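Long-range contacts in quinone oxidoreductase (Thermus thermophilus, PDB 1IZ0), which binds NADPH and probably uses it to reduce quinones, as a zinc-free member of the medium-chain dehydrogenase/reductase superfamily: residues A3-R8 / P56-M61; V35-A40 / A284-L289; R70-L75 / G90-L95; A114-K119 / F242-L247; G150-A155 / K185-L190. One frame throughout, in Å; residues are numbered along the deposited sequence.

Contact 1 (A3-R8 / P56-M61); sequences AWVLKR and PFIPGM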
# COMPACT_ATOMS: atom_id res chain seq x y z
N ALA A 3 -11.38 21.80 -3.38
CA ALA A 3 -11.05 20.63 -2.58
C ALA A 3 -12.28 19.76 -2.38
O ALA A 3 -13.41 20.24 -2.43
CB ALA A 3 -10.50 21.05 -1.23
N TRP A 4 -12.04 18.47 -2.15
CA TRP A 4 -13.13 17.54 -1.90
C TRP A 4 -13.26 17.37 -0.39
O TRP A 4 -12.28 17.11 0.31
CB TRP A 4 -12.87 16.19 -2.56
CG TRP A 4 -13.03 16.22 -4.05
CD1 TRP A 4 -12.04 16.31 -4.99
CD2 TRP A 4 -14.27 16.17 -4.78
NE1 TRP A 4 -12.59 16.31 -6.26
CE2 TRP A 4 -13.95 16.22 -6.16
CE3 TRP A 4 -15.62 16.08 -4.40
CZ2 TRP A 4 -14.93 16.19 -7.16
CZ3 TRP A 4 -16.59 16.05 -5.39
CH2 TRP A 4 -16.24 16.10 -6.76
N VAL A 5 -14.48 17.52 0.10
CA VAL A 5 -14.74 17.38 1.52
C VAL A 5 -15.84 16.37 1.78
O VAL A 5 -16.84 16.33 1.06
CB VAL A 5 -15.14 18.73 2.14
CG1 VAL A 5 -15.35 18.58 3.64
CG2 VAL A 5 -14.07 19.77 1.86
N LEU A 6 -15.63 15.56 2.81
CA LEU A 6 -16.60 14.55 3.21
C LEU A 6 -17.23 15.10 4.49
O LEU A 6 -16.58 15.18 5.52
CB LEU A 6 -15.88 13.22 3.46
CG LEU A 6 -16.61 11.88 3.67
CD1 LEU A 6 -16.92 11.69 5.13
CD2 LEU A 6 -17.85 11.81 2.82
N LYS A 7 -18.50 15.50 4.41
CA LYS A 7 -19.19 16.06 5.57
C LYS A 7 -19.87 15.02 6.45
O LYS A 7 -20.18 15.30 7.61
CB LYS A 7 -20.20 17.12 5.10
CG LYS A 7 -19.51 18.35 4.52
CD LYS A 7 -20.49 19.38 4.01
CE LYS A 7 -19.75 20.60 3.48
NZ LYS A 7 -20.68 21.61 2.89
N ARG A 8 -20.11 13.83 5.92
CA ARG A 8 -20.75 12.78 6.70
C ARG A 8 -20.20 11.41 6.34
O ARG A 8 -20.02 11.09 5.16
CB ARG A 8 -22.27 12.77 6.48
CG ARG A 8 -23.00 14.07 6.85
CD ARG A 8 -24.52 13.89 6.71
NE ARG A 8 -24.87 13.41 5.38
CZ ARG A 8 -24.88 14.18 4.29
NH1 ARG A 8 -24.56 15.47 4.38
NH2 ARG A 8 -25.18 13.66 3.11
N PRO A 56 -16.10 17.32 9.38
CA PRO A 56 -15.74 17.21 7.96
C PRO A 56 -14.24 17.12 7.76
O PRO A 56 -13.46 17.60 8.58
CB PRO A 56 -16.34 18.48 7.37
CG PRO A 56 -16.18 19.47 8.48
CD PRO A 56 -16.58 18.67 9.71
N PHE A 57 -13.82 16.49 6.66
CA PHE A 57 -12.41 16.38 6.36
C PHE A 57 -12.17 16.09 4.88
O PHE A 57 -13.03 15.56 4.19
CB PHE A 57 -11.72 15.30 7.22
CG PHE A 57 -12.16 13.88 6.92
CD1 PHE A 57 -13.02 13.21 7.78
CD2 PHE A 57 -11.66 13.21 5.80
CE1 PHE A 57 -13.38 11.88 7.54
CE2 PHE A 57 -12.01 11.89 5.55
CZ PHE A 57 -12.87 11.22 6.42
N ILE A 58 -10.99 16.47 4.42
CA ILE A 58 -10.59 16.27 3.03
C ILE A 58 -9.92 14.91 2.91
O ILE A 58 -8.86 14.69 3.49
CB ILE A 58 -9.59 17.36 2.61
CG1 ILE A 58 -10.24 18.74 2.77
CG2 ILE A 58 -9.12 17.12 1.17
CD1 ILE A 58 -9.26 19.89 2.64
N PRO A 59 -10.53 13.97 2.17
CA PRO A 59 -9.93 12.64 2.00
C PRO A 59 -8.58 12.76 1.29
O PRO A 59 -8.25 13.83 0.77
CB PRO A 59 -10.96 11.91 1.15
CG PRO A 59 -12.25 12.54 1.55
CD PRO A 59 -11.88 14.01 1.59
N GLY A 60 -7.82 11.67 1.27
CA GLY A 60 -6.52 11.70 0.62
C GLY A 60 -5.37 11.78 1.61
O GLY A 60 -5.26 12.75 2.35
N MSE A 61 -4.51 10.76 1.62
CA MSE A 61 -3.39 10.72 2.55
C MSE A 61 -2.05 10.54 1.86
O MSE A 61 -1.01 10.80 2.46
CB MSE A 61 -3.56 9.56 3.53
CG MSE A 61 -4.88 9.52 4.27
SE MSE A 61 -4.91 8.08 5.55
CE MSE A 61 -4.31 6.65 4.37

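Contact 2 (V35-A40 / A284-L289); sequences VGLNFA and AAFRAL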
# COMPACT_ATOMS: atom_id res chain seq x y z
N VAL A 35 -2.69 12.21 -6.32
CA VAL A 35 -3.08 11.65 -5.04
C VAL A 35 -3.33 10.16 -5.22
O VAL A 35 -4.09 9.76 -6.10
CB VAL A 35 -4.38 12.31 -4.51
CG1 VAL A 35 -4.68 11.83 -3.11
CG2 VAL A 35 -4.26 13.82 -4.53
N GLY A 36 -2.67 9.35 -4.41
CA GLY A 36 -2.86 7.92 -4.52
C GLY A 36 -3.92 7.50 -3.53
O GLY A 36 -3.86 7.87 -2.36
N LEU A 37 -4.91 6.73 -3.98
CA LEU A 37 -5.97 6.29 -3.08
C LEU A 37 -5.70 4.90 -2.54
O LEU A 37 -5.08 4.06 -3.20
CB LEU A 37 -7.32 6.32 -3.81
CG LEU A 37 -7.76 7.70 -4.32
CD1 LEU A 37 -9.18 7.61 -4.87
CD2 LEU A 37 -7.71 8.71 -3.18
N ASN A 38 -6.18 4.65 -1.32
CA ASN A 38 -5.98 3.37 -0.65
C ASN A 38 -7.31 2.84 -0.13
O ASN A 38 -8.24 3.61 0.12
CB ASN A 38 -5.02 3.56 0.52
CG ASN A 38 -3.70 4.15 0.09
OD1 ASN A 38 -2.83 3.45 -0.43
ND2 ASN A 38 -3.54 5.46 0.30
N PHE A 39 -7.40 1.53 0.06
CA PHE A 39 -8.63 0.96 0.58
C PHE A 39 -8.90 1.66 1.91
O PHE A 39 -10.05 1.91 2.28
CB PHE A 39 -8.47 -0.55 0.79
CG PHE A 39 -9.75 -1.24 1.16
CD1 PHE A 39 -9.94 -1.75 2.44
CD2 PHE A 39 -10.79 -1.36 0.23
CE1 PHE A 39 -11.15 -2.37 2.80
CE2 PHE A 39 -12.00 -1.96 0.58
CZ PHE A 39 -12.18 -2.47 1.86
N ALA A 40 -7.81 2.00 2.61
CA ALA A 40 -7.90 2.68 3.89
C ALA A 40 -8.73 3.96 3.77
O ALA A 40 -9.45 4.33 4.70
CB ALA A 40 -6.50 3.01 4.40
N ALA A 284 -15.66 8.67 -8.65
CA ALA A 284 -15.39 7.52 -9.51
C ALA A 284 -14.13 6.78 -9.05
O ALA A 284 -14.12 5.55 -8.97
CB ALA A 284 -15.22 7.99 -10.96
N ALA A 285 -13.08 7.53 -8.73
CA ALA A 285 -11.82 6.93 -8.28
C ALA A 285 -12.02 6.11 -7.01
O ALA A 285 -11.43 5.04 -6.86
CB ALA A 285 -10.78 8.02 -8.04
N PHE A 286 -12.83 6.61 -6.09
CA PHE A 286 -13.12 5.90 -4.85
C PHE A 286 -13.83 4.58 -5.12
O PHE A 286 -13.60 3.60 -4.41
CB PHE A 286 -13.97 6.77 -3.92
CG PHE A 286 -13.16 7.54 -2.91
CD1 PHE A 286 -12.70 6.92 -1.75
CD2 PHE A 286 -12.84 8.88 -3.13
CE1 PHE A 286 -11.92 7.62 -0.82
CE2 PHE A 286 -12.07 9.59 -2.21
CZ PHE A 286 -11.61 8.96 -1.05
N ARG A 287 -14.69 4.55 -6.14
CA ARG A 287 -15.40 3.32 -6.48
C ARG A 287 -14.42 2.33 -7.11
O ARG A 287 -14.56 1.12 -6.94
CB ARG A 287 -16.55 3.60 -7.46
CG ARG A 287 -17.75 4.32 -6.84
CD ARG A 287 -18.94 4.41 -7.81
NE ARG A 287 -19.08 5.74 -8.41
CZ ARG A 287 -18.87 6.01 -9.70
NH1 ARG A 287 -18.51 5.04 -10.53
NH2 ARG A 287 -19.03 7.25 -10.15
N ALA A 288 -13.43 2.85 -7.83
CA ALA A 288 -12.43 2.01 -8.47
C ALA A 288 -11.66 1.21 -7.41
O ALA A 288 -11.10 0.15 -7.71
CB ALA A 288 -11.48 2.85 -9.28
N LEU A 289 -11.63 1.73 -6.19
CA LEU A 289 -10.95 1.05 -5.09
C LEU A 289 -11.72 -0.22 -4.77
O LEU A 289 -11.16 -1.18 -4.25
CB LEU A 289 -10.92 1.95 -3.84
CG LEU A 289 -10.03 3.19 -3.89
CD1 LEU A 289 -10.39 4.13 -2.73
CD2 LEU A 289 -8.56 2.77 -3.83

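Contact 3 (R70-L75 / G90-L95); sequences RRYAAL and GALLPL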
# COMPACT_ATOMS: atom_id res chain seq x y z
N ARG A 70 10.57 21.97 -6.53
CA ARG A 70 10.96 20.56 -6.38
C ARG A 70 9.78 19.65 -6.00
O ARG A 70 9.00 19.97 -5.11
CB ARG A 70 12.07 20.43 -5.34
CG ARG A 70 12.72 19.06 -5.33
CD ARG A 70 13.80 18.94 -4.27
NE ARG A 70 14.42 17.62 -4.29
CZ ARG A 70 15.35 17.22 -3.42
NH1 ARG A 70 15.86 16.00 -3.52
NH2 ARG A 70 15.77 18.04 -2.47
N ARG A 71 9.69 18.50 -6.67
CA ARG A 71 8.61 17.54 -6.41
C ARG A 71 8.92 16.54 -5.29
O ARG A 71 10.01 15.95 -5.24
CB ARG A 71 8.28 16.77 -7.69
CG ARG A 71 7.20 15.71 -7.53
CD ARG A 71 6.84 15.11 -8.88
NE ARG A 71 6.37 16.15 -9.80
CZ ARG A 71 6.57 16.12 -11.11
NH1 ARG A 71 7.23 15.11 -11.67
NH2 ARG A 71 6.10 17.11 -11.87
N TYR A 72 7.95 16.35 -4.41
CA TYR A 72 8.07 15.45 -3.27
C TYR A 72 6.82 14.60 -3.13
O TYR A 72 5.76 14.94 -3.65
CB TYR A 72 8.20 16.25 -1.97
CG TYR A 72 9.43 17.12 -1.83
CD1 TYR A 72 10.63 16.59 -1.35
CD2 TYR A 72 9.38 18.48 -2.14
CE1 TYR A 72 11.75 17.40 -1.17
CE2 TYR A 72 10.50 19.30 -1.96
CZ TYR A 72 11.68 18.76 -1.47
OH TYR A 72 12.77 19.57 -1.25
N ALA A 73 6.96 13.49 -2.40
CA ALA A 73 5.85 12.60 -2.12
C ALA A 73 5.66 12.75 -0.61
O ALA A 73 6.61 13.05 0.11
CB ALA A 73 6.20 11.16 -2.46
N ALA A 74 4.45 12.54 -0.12
CA ALA A 74 4.24 12.67 1.32
C ALA A 74 3.01 11.95 1.82
O ALA A 74 2.03 11.78 1.09
CB ALA A 74 4.15 14.15 1.70
N LEU A 75 3.07 11.50 3.06
CA LEU A 75 1.95 10.85 3.71
C LEU A 75 1.41 11.88 4.67
O LEU A 75 2.13 12.39 5.52
CB LEU A 75 2.40 9.60 4.47
CG LEU A 75 2.63 8.39 3.56
CD1 LEU A 75 2.92 7.17 4.39
CD2 LEU A 75 1.40 8.17 2.71
N GLY A 90 9.70 17.54 7.62
CA GLY A 90 10.22 16.23 7.95
C GLY A 90 9.56 15.04 7.27
O GLY A 90 10.17 13.97 7.19
N ALA A 91 8.33 15.20 6.80
CA ALA A 91 7.61 14.11 6.14
C ALA A 91 7.86 14.07 4.63
O ALA A 91 7.50 13.11 3.96
CB ALA A 91 6.10 14.22 6.42
N LEU A 92 8.47 15.13 4.10
CA LEU A 92 8.75 15.20 2.67
C LEU A 92 9.66 14.08 2.20
O LEU A 92 10.67 13.78 2.83
CB LEU A 92 9.38 16.54 2.31
CG LEU A 92 8.49 17.76 2.57
CD1 LEU A 92 9.28 19.03 2.33
CD2 LEU A 92 7.26 17.69 1.67
N LEU A 93 9.30 13.47 1.08
CA LEU A 93 10.07 12.37 0.52
C LEU A 93 10.62 12.76 -0.86
O LEU A 93 9.86 12.89 -1.81
CB LEU A 93 9.16 11.14 0.43
CG LEU A 93 9.79 9.78 0.13
CD1 LEU A 93 10.10 9.66 -1.34
CD2 LEU A 93 11.04 9.62 0.99
N PRO A 94 11.95 12.94 -0.97
CA PRO A 94 12.60 13.31 -2.24
C PRO A 94 12.41 12.22 -3.28
O PRO A 94 12.48 11.03 -2.98
CB PRO A 94 14.07 13.47 -1.84
CG PRO A 94 14.03 13.74 -0.38
CD PRO A 94 12.95 12.81 0.10
N LEU A 95 12.20 12.64 -4.53
CA LEU A 95 11.99 11.70 -5.62
C LEU A 95 13.11 11.77 -6.64
O LEU A 95 13.76 12.81 -6.77
CB LEU A 95 10.65 12.00 -6.31
CG LEU A 95 9.42 12.00 -5.39
CD1 LEU A 95 8.23 12.57 -6.13
CD2 LEU A 95 9.13 10.58 -4.94
O HOH W 1 15.71 13.79 -5.27
O HOH W 2 12.78 15.58 -5.44
O HOH W 3 6.03 10.37 4.27

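Contact 4 (A114-K119 / F242-L247); sequences AYLALK and FWLTPL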
# COMPACT_ATOMS: atom_id res chain seq x y z
N ALA A 114 4.97 -3.08 2.25
CA ALA A 114 5.58 -4.35 1.85
C ALA A 114 6.93 -4.56 2.52
O ALA A 114 7.19 -5.63 3.08
CB ALA A 114 5.74 -4.41 0.33
N TYR A 115 7.79 -3.56 2.46
CA TYR A 115 9.11 -3.67 3.05
C TYR A 115 9.06 -3.83 4.56
O TYR A 115 9.69 -4.73 5.12
CB TYR A 115 9.97 -2.45 2.68
CG TYR A 115 11.35 -2.47 3.32
CD1 TYR A 115 11.56 -1.90 4.58
CD2 TYR A 115 12.42 -3.11 2.69
CE1 TYR A 115 12.81 -1.98 5.19
CE2 TYR A 115 13.67 -3.19 3.30
CZ TYR A 115 13.86 -2.62 4.55
OH TYR A 115 15.08 -2.71 5.17
N LEU A 116 8.32 -2.95 5.24
CA LEU A 116 8.24 -3.03 6.69
C LEU A 116 7.56 -4.32 7.16
O LEU A 116 7.85 -4.83 8.24
CB LEU A 116 7.51 -1.80 7.26
CG LEU A 116 8.34 -0.51 7.16
CD1 LEU A 116 7.48 0.70 7.48
CD2 LEU A 116 9.53 -0.60 8.12
N ALA A 117 6.67 -4.84 6.33
CA ALA A 117 5.98 -6.08 6.69
C ALA A 117 6.98 -7.23 6.60
O ALA A 117 7.09 -8.05 7.51
CB ALA A 117 4.80 -6.32 5.74
N LEU A 118 7.73 -7.29 5.50
CA LEU A 118 8.71 -8.35 5.32
C LEU A 118 9.86 -8.17 6.31
O LEU A 118 10.34 -9.14 6.92
CB LEU A 118 9.23 -8.35 3.88
CG LEU A 118 8.21 -8.80 2.82
CD1 LEU A 118 8.60 -8.28 1.44
CD2 LEU A 118 8.10 -10.32 2.83
N LYS A 119 10.30 -6.92 6.49
CA LYS A 119 11.40 -6.65 7.41
C LYS A 119 11.01 -7.11 8.81
O LYS A 119 11.83 -7.69 9.52
CB LYS A 119 11.73 -5.15 7.41
N PHE A 242 -0.21 -6.12 11.48
CA PHE A 242 0.54 -5.01 10.91
C PHE A 242 -0.32 -3.79 10.59
O PHE A 242 -1.40 -3.91 10.03
CB PHE A 242 1.26 -5.49 9.65
CG PHE A 242 2.11 -4.44 8.98
CD1 PHE A 242 1.53 -3.46 8.19
CD2 PHE A 242 3.48 -4.40 9.20
CE1 PHE A 242 2.30 -2.45 7.62
CE2 PHE A 242 4.26 -3.40 8.65
CZ PHE A 242 3.67 -2.42 7.86
N TRP A 243 0.18 -2.62 10.96
CA TRP A 243 -0.50 -1.36 10.67
C TRP A 243 0.59 -0.31 10.47
O TRP A 243 1.33 0.03 11.40
CB TRP A 243 -1.44 -0.96 11.81
CG TRP A 243 -2.24 0.26 11.48
CD1 TRP A 243 -2.63 0.67 10.23
CD2 TRP A 243 -2.75 1.23 12.40
NE1 TRP A 243 -3.34 1.84 10.32
CE2 TRP A 243 -3.43 2.21 11.63
CE3 TRP A 243 -2.70 1.38 13.79
CZ2 TRP A 243 -4.06 3.32 12.21
CZ3 TRP A 243 -3.32 2.49 14.37
CH2 TRP A 243 -3.99 3.44 13.58
N LEU A 244 0.68 0.20 9.25
CA LEU A 244 1.70 1.18 8.86
C LEU A 244 1.77 2.49 9.65
O LEU A 244 2.85 2.89 10.11
CB LEU A 244 1.53 1.49 7.36
CG LEU A 244 2.59 2.18 6.49
CD1 LEU A 244 2.39 3.67 6.54
CD2 LEU A 244 3.99 1.78 6.92
N THR A 245 0.63 3.16 9.82
CA THR A 245 0.57 4.44 10.50
C THR A 245 1.47 4.63 11.73
O THR A 245 2.35 5.48 11.72
CB THR A 245 -0.89 4.79 10.87
OG1 THR A 245 -1.67 4.85 9.66
CG2 THR A 245 -0.98 6.13 11.57
N PRO A 246 1.27 3.83 12.79
CA PRO A 246 2.11 3.98 13.98
C PRO A 246 3.61 3.87 13.69
O PRO A 246 4.42 4.54 14.32
CB PRO A 246 1.64 2.86 14.90
CG PRO A 246 0.23 2.62 14.47
CD PRO A 246 0.31 2.72 12.97
N LEU A 247 3.96 3.03 12.73
CA LEU A 247 5.36 2.83 12.38
C LEU A 247 6.03 4.09 11.82
O LEU A 247 7.24 4.29 12.01
CB LEU A 247 5.49 1.68 11.37
CG LEU A 247 4.88 0.35 11.85
CD1 LEU A 247 4.96 -0.69 10.75
CD2 LEU A 247 5.60 -0.14 13.10

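Contact 5 (G150-A155 / K185-L190); sequences GLRVLA and KAWGGL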
# COMPACT_ATOMS: atom_id res chain seq x y z
N GLY A 150 15.66 -10.63 -2.32
CA GLY A 150 16.15 -11.96 -2.65
C GLY A 150 15.21 -13.09 -2.28
O GLY A 150 15.64 -14.24 -2.15
N LEU A 151 13.92 -12.79 -2.14
CA LEU A 151 12.95 -13.82 -1.77
C LEU A 151 12.34 -14.54 -2.98
O LEU A 151 12.34 -14.02 -4.09
CB LEU A 151 11.82 -13.20 -0.94
CG LEU A 151 12.21 -12.30 0.24
CD1 LEU A 151 10.94 -11.71 0.86
CD2 LEU A 151 12.98 -13.10 1.28
N ARG A 152 11.84 -15.74 -2.73
CA ARG A 152 11.18 -16.54 -3.76
C ARG A 152 9.70 -16.21 -3.60
O ARG A 152 9.12 -16.47 -2.54
CB ARG A 152 11.43 -18.03 -3.52
CG ARG A 152 12.86 -18.47 -3.78
CD ARG A 152 13.04 -19.96 -3.49
NE ARG A 152 12.09 -20.79 -4.24
CZ ARG A 152 11.75 -22.02 -3.89
NH1 ARG A 152 12.28 -22.57 -2.80
NH2 ARG A 152 10.88 -22.71 -4.63
N VAL A 153 9.09 -15.65 -4.64
CA VAL A 153 7.69 -15.23 -4.57
C VAL A 153 6.65 -16.09 -5.27
O VAL A 153 6.81 -16.46 -6.43
CB VAL A 153 7.54 -13.79 -5.14
CG1 VAL A 153 6.10 -13.32 -5.02
CG2 VAL A 153 8.50 -12.85 -4.43
N LEU A 154 5.58 -16.39 -4.54
CA LEU A 154 4.46 -17.17 -5.07
C LEU A 154 3.33 -16.15 -5.06
O LEU A 154 2.87 -15.75 -3.99
CB LEU A 154 4.10 -18.32 -4.13
CG LEU A 154 3.40 -19.59 -4.62
CD1 LEU A 154 2.57 -20.15 -3.45
CD2 LEU A 154 2.50 -19.34 -5.81
N ALA A 155 2.90 -15.71 -6.24
CA ALA A 155 1.84 -14.71 -6.34
C ALA A 155 0.50 -15.37 -6.54
O ALA A 155 0.40 -16.39 -7.22
CB ALA A 155 2.13 -13.74 -7.50
N LYS A 185 2.17 -26.73 -1.31
CA LYS A 185 2.68 -28.07 -1.05
C LYS A 185 3.85 -28.37 -2.00
O LYS A 185 4.87 -28.94 -1.60
CB LYS A 185 1.55 -29.11 -1.24
N ALA A 186 3.70 -27.98 -3.26
CA ALA A 186 4.76 -28.22 -4.24
C ALA A 186 6.03 -27.45 -3.88
O ALA A 186 7.14 -27.84 -4.25
CB ALA A 186 4.28 -27.82 -5.64
N TRP A 187 5.87 -26.35 -3.16
CA TRP A 187 6.99 -25.51 -2.75
C TRP A 187 7.60 -25.98 -1.43
O TRP A 187 8.62 -25.44 -0.98
CB TRP A 187 6.53 -24.07 -2.59
CG TRP A 187 6.48 -23.29 -3.86
CD1 TRP A 187 5.95 -23.69 -5.06
CD2 TRP A 187 6.95 -21.95 -4.05
NE1 TRP A 187 6.07 -22.67 -5.99
CE2 TRP A 187 6.68 -21.60 -5.39
CE3 TRP A 187 7.58 -21.01 -3.22
CZ2 TRP A 187 7.02 -20.34 -5.92
CZ3 TRP A 187 7.91 -19.76 -3.75
CH2 TRP A 187 7.63 -19.44 -5.09
N GLY A 188 6.97 -26.99 -0.82
CA GLY A 188 7.46 -27.51 0.44
C GLY A 188 6.98 -26.62 1.57
O GLY A 188 7.58 -26.60 2.65
N GLY A 189 5.90 -25.89 1.33
CA GLY A 189 5.37 -25.00 2.35
C GLY A 189 6.04 -23.63 2.27
O GLY A 189 7.18 -23.51 1.80
N LEU A 190 5.34 -22.60 2.73
CA LEU A 190 5.88 -21.26 2.68
C LEU A 190 6.49 -20.81 4.00
O LEU A 190 6.11 -21.28 5.07
CB LEU A 190 4.77 -20.29 2.27
CG LEU A 190 4.06 -20.69 0.98
CD1 LEU A 190 2.84 -19.83 0.78
CD2 LEU A 190 5.03 -20.55 -0.20

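Contact 1 (A3-R8 / P56-M61)
Val5 and Ile58 meet through branches set by their first torsions. In Val5, CG1 is anti to the backbone N (chi1 -178°) and lies beside CB of Pro56, 3.9 Å away. The other branch, CG2, meets CG1 of Ile58 at 4.1 Å, the two side chains crossing at a slant. In Ile58, CG1 is anti to the carbonyl carbon (chi1 -59°), and CD1 at its end reaches CB of Ala3. The CB of Leu6 touches CG of Pro59 at 4.2 Å, while its CD1 approaches CZ of the Phe57 ring at 4.3 Å.

The backbones are joined by a single antiparallel bridge, a hydrogen-bonded pair between Leu6 and Phe57. Leu6 N gives a nearly straight bond to Phe57 O, 2.9 Å long and 171° at the hydrogen. The return bond, Phe57 N to Leu6 O, is longer at 3.3 Å. Two CA-H...O contacts flank the bridge. Ile58 CA lies 3.3 Å from Trp4 O, and Pro56 CA sits at the same distance from Leu6 O. Pro56 follows a cis peptide bond.

Strand 2-6 pairs with strand 13-17, and here it also fastens the loop ahead of strand 62-67. The indole NE1 of Trp4 bonds to Phe279 O, and Lys7 NZ forms a salt bridge with Glu14. The chemistry is divided: backbone polar groups fix the register of strand and loop, and apolar side chains fill in around them.

Contact 2 (V35-A40 / A284-L289)
The Phe286 ring receives CD1 of Leu37 over one face. The methyl lies 4.2 Å above the ring plane and is displaced toward the rim, near CD2. The ring also has a cation-pi contact with Arg45, and it packs against Pro59 and Leu81 in the neighbouring loops.

The same Leu37 methyl is close to a second residue of the helix. Its CD1 is 3.6 Å from CB of Ala285, so this one carbon bridges two successive helix residues. The CB of Leu37 serves Leu289, with CD2 of Leu289 at 3.8 Å and CD1 at 3.9 Å. In Leu289, CG stands anti to the carbonyl carbon (chi1 -69°), and both methyls reach strand 27-37 or the residues just after it. CD1 also touches the backbone, 3.6 Å from Asn38 O. CD2 comes within 4.2 Å of Phe39 N, at the start of helix 39-46.

Between the two segments the contacts are apolar or van der Waals. The polar groups of Asn38 turn elsewhere: OD1 bonds to Lys297 NZ, ND2 makes a weak bond to Glu62, and the backbone N is bonded by OD2 of Asp41. Ala285 also packs on strand 297-301, which pairs with strand 27-37.

Helix 282-288 thus lies against the sheet of the GroES-like catalytic domain, where strand 27-37 gives way to helix 39-46. Phe39 of that junction is seen to bind NADPH in this protein, so the packing borders the cofactor site of a medium-chain dehydrogenase/reductase fold.

Contact 3 (R70-L75 / G90-L95)
The Tyr72 ring and Leu92 cross obliquely. CD1 of Leu92 lies over one ring face, and CB of Leu92 is 3.9 Å from Tyr72 CD1. The edge of the same ring faces the backbone, with Leu93 O and Pro94 N near its plane. In Tyr72, CG is anti to the carbonyl carbon (chi1 -64°), which brings CG within 4.2 Å of Leu92 CB. Arg70, extended from CG to NE, slants across Pro94. Its NH1 is 3.5 Å from CB of Pro94, and its guanidinium has Tyr72 CE1 over one face.

Leu95 crosses Arg71 at a slant, its CD1 lying 3.6 Å from CG of Arg71. Its other methyl, CD2, meets CB of Ala73 at 3.9 Å. A glycine at Leu95 would probably open a gap beside Arg71 CG and leave Ala73 CB without this apolar neighbour.

The backbones pair antiparallel, joining the short, weakly bonded strand 93-94 to strand 70-75 in the mixed sheet of the GroES-like domain. Ala73 and Leu93 are a hydrogen-bonded pair. Ala73 N bonds to Leu93 O at 3.0 Å, and Leu93 N to Ala73 O at 2.9 Å.

Water extends the pairing at both ends. One water accepts from Arg70 NH1 and donates to Leu95 O, at 2.6 Å from that oxygen. A second accepts from Arg70 NE and Leu95 N and donates to Arg71 O. A third donates to Ala91 O and accepts a weak bond from Leu75 N. NE of Arg71 forms a salt bridge with Glu33, and Leu95 also packs on Ala104 of helix 101-105.

Contact 4 (A114-K119 / F242-L247)
The Phe242 ring lies against the backbone of helix 108-120 at Leu116 and Ala117. Its CE2 is 3.6 Å from Ala117 N and 3.7 Å from Leu116 C. CB of Ala117 stands over one ring face, 4.1 Å above the plane and shifted toward the rim. CB of Leu116 is 3.9 Å from both CE2 and CZ of Phe242. In Phe242, CG is anti to the backbone N (chi1 -178°), which starts the side chain toward the helix.

Leu116 also uses the end of its side chain. Its CD1 meets CD2 of Leu244 at 3.7 Å, and the two side chains cross at about a right angle. CD1 of Leu247 is farther off, 4.4 Å from the same Leu116 methyl. An alanine at Phe242 would probably open a gap beside Leu116 and Ala117, leaving that side of the helix without its aromatic neighbour.

Further out, Phe242 also touches Thr113 and Arg120 of the same helix. Its backbone is hydrogen-bonded to Tyr216, which ties the start of segment 242-247 to strand 212-216 of the Rossmann sheet. Leu247 packs on Leu253 of helix 251-261.

Phe242 and Leu244 both bind NADPH in the complex of this protein; the cofactor is absent here. Residues of the cofactor site are therefore seated on a helix through van der Waals contacts, mostly between carbons. Across this contact dispersion and the exclusion of water are probably the main forces, since it has no charge pair or hydrogen bond of its own.

Contact 5 (G150-A155 / K185-L190)
This contact belongs to the Rossmann-type nucleotide-binding domain, where the turn after helix 180-186 folds over strand 152-157. Trp187 carries it, held between two side chains of the strand. Its CG is anti to the carbonyl carbon (chi1 -83°), which starts the indole toward the strand. The guanidinium of Arg152 lies flat on one face of the indole, with the planes 18° apart. Its NH2 is 4.0 Å from CE3 and CD2 of Trp187. The contact is also cation-pi, with Arg152 CZ 4.7 Å from the six-membered ring centroid. On the opposite face, CB of Leu154 makes a CH-pi contact 4.0 Å from the same centroid, and its CG sits 3.9 Å from both CE2 and CZ2 of Trp187.

The far end of the ring reaches the strand backbone between these residues. CH2 of Trp187 is 3.4 Å from Val153 O, and CZ3 is 3.7 Å from Arg152 O.

Strand 152-157 is a member of the domain's parallel sheet, as is strand 190-195, which begins directly after the turn. Gly188, with positive phi, ends the helix in a Schellman motif.

NH2 of Arg152 forms a salt bridge with Glu172, which probably restrains the guanidinium over the ring. NE1 of Trp187 bonds to Glu173. Leu154 and Leu190 cross at about a right angle, with CD1 of Leu154 4.1 Å from CD2 of Leu190.

Overall arrangement
Contacts 1, 2 and 3 lie in the GroES-like domain, and contact 5 in the Rossmann domain. Contact 4 stands where helix 108-120 meets the chain after strand 238-241. Contacts 2 and 3 reach the same mixed sheet, with centres about 21 Å apart. Contacts 1 and 2 touch, Pro59 against Phe286, and their segments alternate along the chain. Contacts 1, 3 and 4 follow in series; contact 5 falls within the span of contact 4, and contacts 3, 4 and 5 within that of contact 2. Leu75 links contact 3 to contacts 1 and 4; Leu118 and Leu151 join contacts 4 and 5. Contact 2 brings helix 282-288 back to the first domain, beside the NADPH site.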